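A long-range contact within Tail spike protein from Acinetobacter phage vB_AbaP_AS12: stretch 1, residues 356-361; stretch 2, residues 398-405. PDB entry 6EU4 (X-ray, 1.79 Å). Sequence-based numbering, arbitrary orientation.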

# COMPACT_ATOMS: atom_id res chain seq x y z
N TYR A 356 -1.07 26.11 4.34
CA TYR A 356 -1.28 27.51 3.97
C TYR A 356 -0.46 27.81 2.73
O TYR A 356 0.70 28.19 2.80
CB TYR A 356 -0.92 28.39 5.15
CG TYR A 356 -1.78 28.01 6.30
CD1 TYR A 356 -3.14 28.36 6.31
CD2 TYR A 356 -1.30 27.21 7.31
CE1 TYR A 356 -3.97 27.96 7.36
CE2 TYR A 356 -2.14 26.82 8.37
CZ TYR A 356 -3.46 27.19 8.38
OH TYR A 356 -4.26 26.78 9.42
N ASN A 357 -1.09 27.61 1.56
CA ASN A 357 -0.41 27.68 0.27
C ASN A 357 -0.45 29.11 -0.25
O ASN A 357 -1.12 29.45 -1.23
CB ASN A 357 -1.04 26.70 -0.72
CG ASN A 357 -2.55 26.94 -0.93
OD1 ASN A 357 -3.31 27.15 0.02
ND2 ASN A 357 -2.97 26.91 -2.18
N LYS A 358 0.32 29.97 0.43
CA LYS A 358 0.36 31.40 0.12
C LYS A 358 1.76 31.92 -0.16
O LYS A 358 1.97 33.14 -0.13
CB LYS A 358 -0.26 32.20 1.27
CG LYS A 358 0.44 32.01 2.61
CD LYS A 358 -0.19 32.90 3.71
CE LYS A 358 0.56 32.77 5.01
NZ LYS A 358 -0.06 33.57 6.11
N TYR A 359 2.73 31.05 -0.43
CA TYR A 359 4.12 31.45 -0.52
C TYR A 359 4.65 31.36 -1.94
O TYR A 359 4.29 30.45 -2.70
CB TYR A 359 4.97 30.60 0.43
CG TYR A 359 4.53 30.76 1.86
CD1 TYR A 359 4.87 31.92 2.56
CD2 TYR A 359 3.77 29.80 2.50
CE1 TYR A 359 4.49 32.10 3.84
CE2 TYR A 359 3.37 29.98 3.81
CZ TYR A 359 3.73 31.15 4.47
OH TYR A 359 3.37 31.39 5.77
N LYS A 360 5.53 32.29 -2.28
CA LYS A 360 6.09 32.41 -3.62
C LYS A 360 7.58 32.68 -3.54
O LYS A 360 8.04 33.39 -2.63
CB LYS A 360 5.42 33.54 -4.41
CG LYS A 360 3.93 33.33 -4.61
CD LYS A 360 3.25 34.49 -5.33
CE LYS A 360 1.79 34.17 -5.49
NZ LYS A 360 1.05 35.30 -6.16
N PRO A 361 8.35 32.18 -4.51
CA PRO A 361 9.77 32.52 -4.59
C PRO A 361 9.97 33.93 -5.09
O PRO A 361 9.14 34.50 -5.80
CB PRO A 361 10.31 31.49 -5.60
CG PRO A 361 9.18 31.31 -6.56
CD PRO A 361 7.92 31.35 -5.66
N THR A 398 -9.00 36.34 2.24
CA THR A 398 -7.86 36.96 2.92
C THR A 398 -6.53 36.74 2.23
O THR A 398 -5.63 37.57 2.38
CB THR A 398 -7.75 36.49 4.38
OG1 THR A 398 -7.42 35.10 4.44
CG2 THR A 398 -9.06 36.75 5.11
N GLN A 399 -6.39 35.66 1.46
CA GLN A 399 -5.11 35.29 0.87
C GLN A 399 -5.23 34.91 -0.61
O GLN A 399 -4.26 34.41 -1.18
CB GLN A 399 -4.49 34.12 1.62
CG GLN A 399 -4.18 34.40 3.08
CD GLN A 399 -2.98 35.28 3.30
OE1 GLN A 399 -2.26 35.62 2.38
NE2 GLN A 399 -2.76 35.67 4.56
N GLY A 400 -6.37 35.14 -1.24
CA GLY A 400 -6.57 34.61 -2.60
C GLY A 400 -5.54 35.12 -3.59
O GLY A 400 -5.12 34.38 -4.50
N ALA A 401 -5.12 36.38 -3.45
CA ALA A 401 -4.12 36.97 -4.34
C ALA A 401 -2.74 36.34 -4.19
O ALA A 401 -1.86 36.64 -5.00
CB ALA A 401 -3.98 38.47 -4.09
N ASN A 402 -2.55 35.47 -3.20
CA ASN A 402 -1.29 34.81 -2.92
C ASN A 402 -1.30 33.31 -3.14
O ASN A 402 -0.29 32.65 -2.86
CB ASN A 402 -0.89 35.08 -1.46
CG ASN A 402 -0.85 36.54 -1.13
OD1 ASN A 402 -0.31 37.34 -1.89
ND2 ASN A 402 -1.47 36.92 -0.01
N CYS A 403 -2.41 32.74 -3.61
CA CYS A 403 -2.56 31.30 -3.62
C CYS A 403 -1.59 30.63 -4.61
O CYS A 403 -1.15 31.23 -5.59
CB CYS A 403 -4.00 30.91 -3.96
SG CYS A 403 -4.48 31.14 -5.69
N SER A 404 -1.26 29.38 -4.31
CA SER A 404 -0.40 28.57 -5.15
C SER A 404 -1.20 27.89 -6.25
O SER A 404 -2.44 27.81 -6.22
CB SER A 404 0.32 27.51 -4.33
OG SER A 404 -0.58 26.47 -3.96
N ALA A 405 -0.47 27.33 -7.22
CA ALA A 405 -1.00 26.30 -8.09
C ALA A 405 -1.14 24.97 -7.33
O ALA A 405 -0.51 24.75 -6.29
CB ALA A 405 -0.08 26.11 -9.30
O HOH W 1 0.00 36.47 5.52
O HOH W 2 1.57 30.82 -3.87
O HOH W 3 -1.30 33.88 -6.49
O HOH W 4 1.22 37.25 -4.08

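The contact is small, burying 378 Å² summed over both sides, with Lys 358 (70 Å²) and Asn 357 (64 Å²) the most covered residues. The backbones come nearest at Lys 358 and Cys 403, whose CA atoms lie 4.7 Å apart. One backbone hydrogen bond, and a weak one, crosses between the stretches; there is no sheet-like ladder.

The best direct bond joins two buried residues. Asn 357 ND2 donates to Ser 404 OG at 3.0 Å with an N-H...O angle of 162°, close to linear. Asn 357 adopts chi1 p (57°), which brings the end of a sideways-pointing side chain nearer to the other stretch, while the CA-to-CB bond of Ser 404 points toward it. The serine hydroxyl suits this place because it accepts and donates at once: Ser 404 OG donates a hydrogen bond to Ala 405 O at 2.9 Å. The amide of Asn 357 is also fully used, since both OD1 and ND2 have partners elsewhere in the structure.

The backbone adds less. Ser 404 N reaches Asn 357 O at 3.1 Å, but the 130° angle makes this a weak bond. Asn 357 O also lies 3.3 Å from Cys 403 CA, with 150° at the hydrogen. A reciprocal CA-H...O contact places Lys 358 CA 3.3 Å from Asn 402 O at 144°. Asn 402 O has a stronger donor in water 2, at 2.8 Å, which also donates to Tyr 359 O at 3.0 Å and so bridges the stretches.

The ammonium groups of the two lysines reach the second stretch largely through water. Beyond a chi1 of p, Lys 358 is extended, with chi2 to chi4 all t; its CD packs 3.7 Å from Gln 399 OE1, and its NZ donates to water 1 at 3.0 Å. Gln 399 NE2 donates to the same water 1, also at 3.0 Å. The other end of that amide, Gln 399 OE1, accepts from Asn 402 ND2 at 2.8 Å and 148°, a bond within the second stretch that ties together two side chains that both touch Lys 358, whose CB lies 4.0 Å from Asn 402 CB.

Lys 360, exposed and likewise extended after chi1 m, carries its NZ to Ala 401 O, in the 3-10 segment. The direct bond from Lys 360 NZ to Ala 401 O is weak, at 3.4 Å. Shorter links run from Lys 360 NZ to water 3 (2.8 Å) and water 4 (2.9 Å). Water 4 donates onward to Asn 402 OD1 at 2.7 Å, so both ends of that side-chain amide are satisfied. A long ammonium-tipped chain suits this exposed position, where its several protons can serve a carbonyl and two waters.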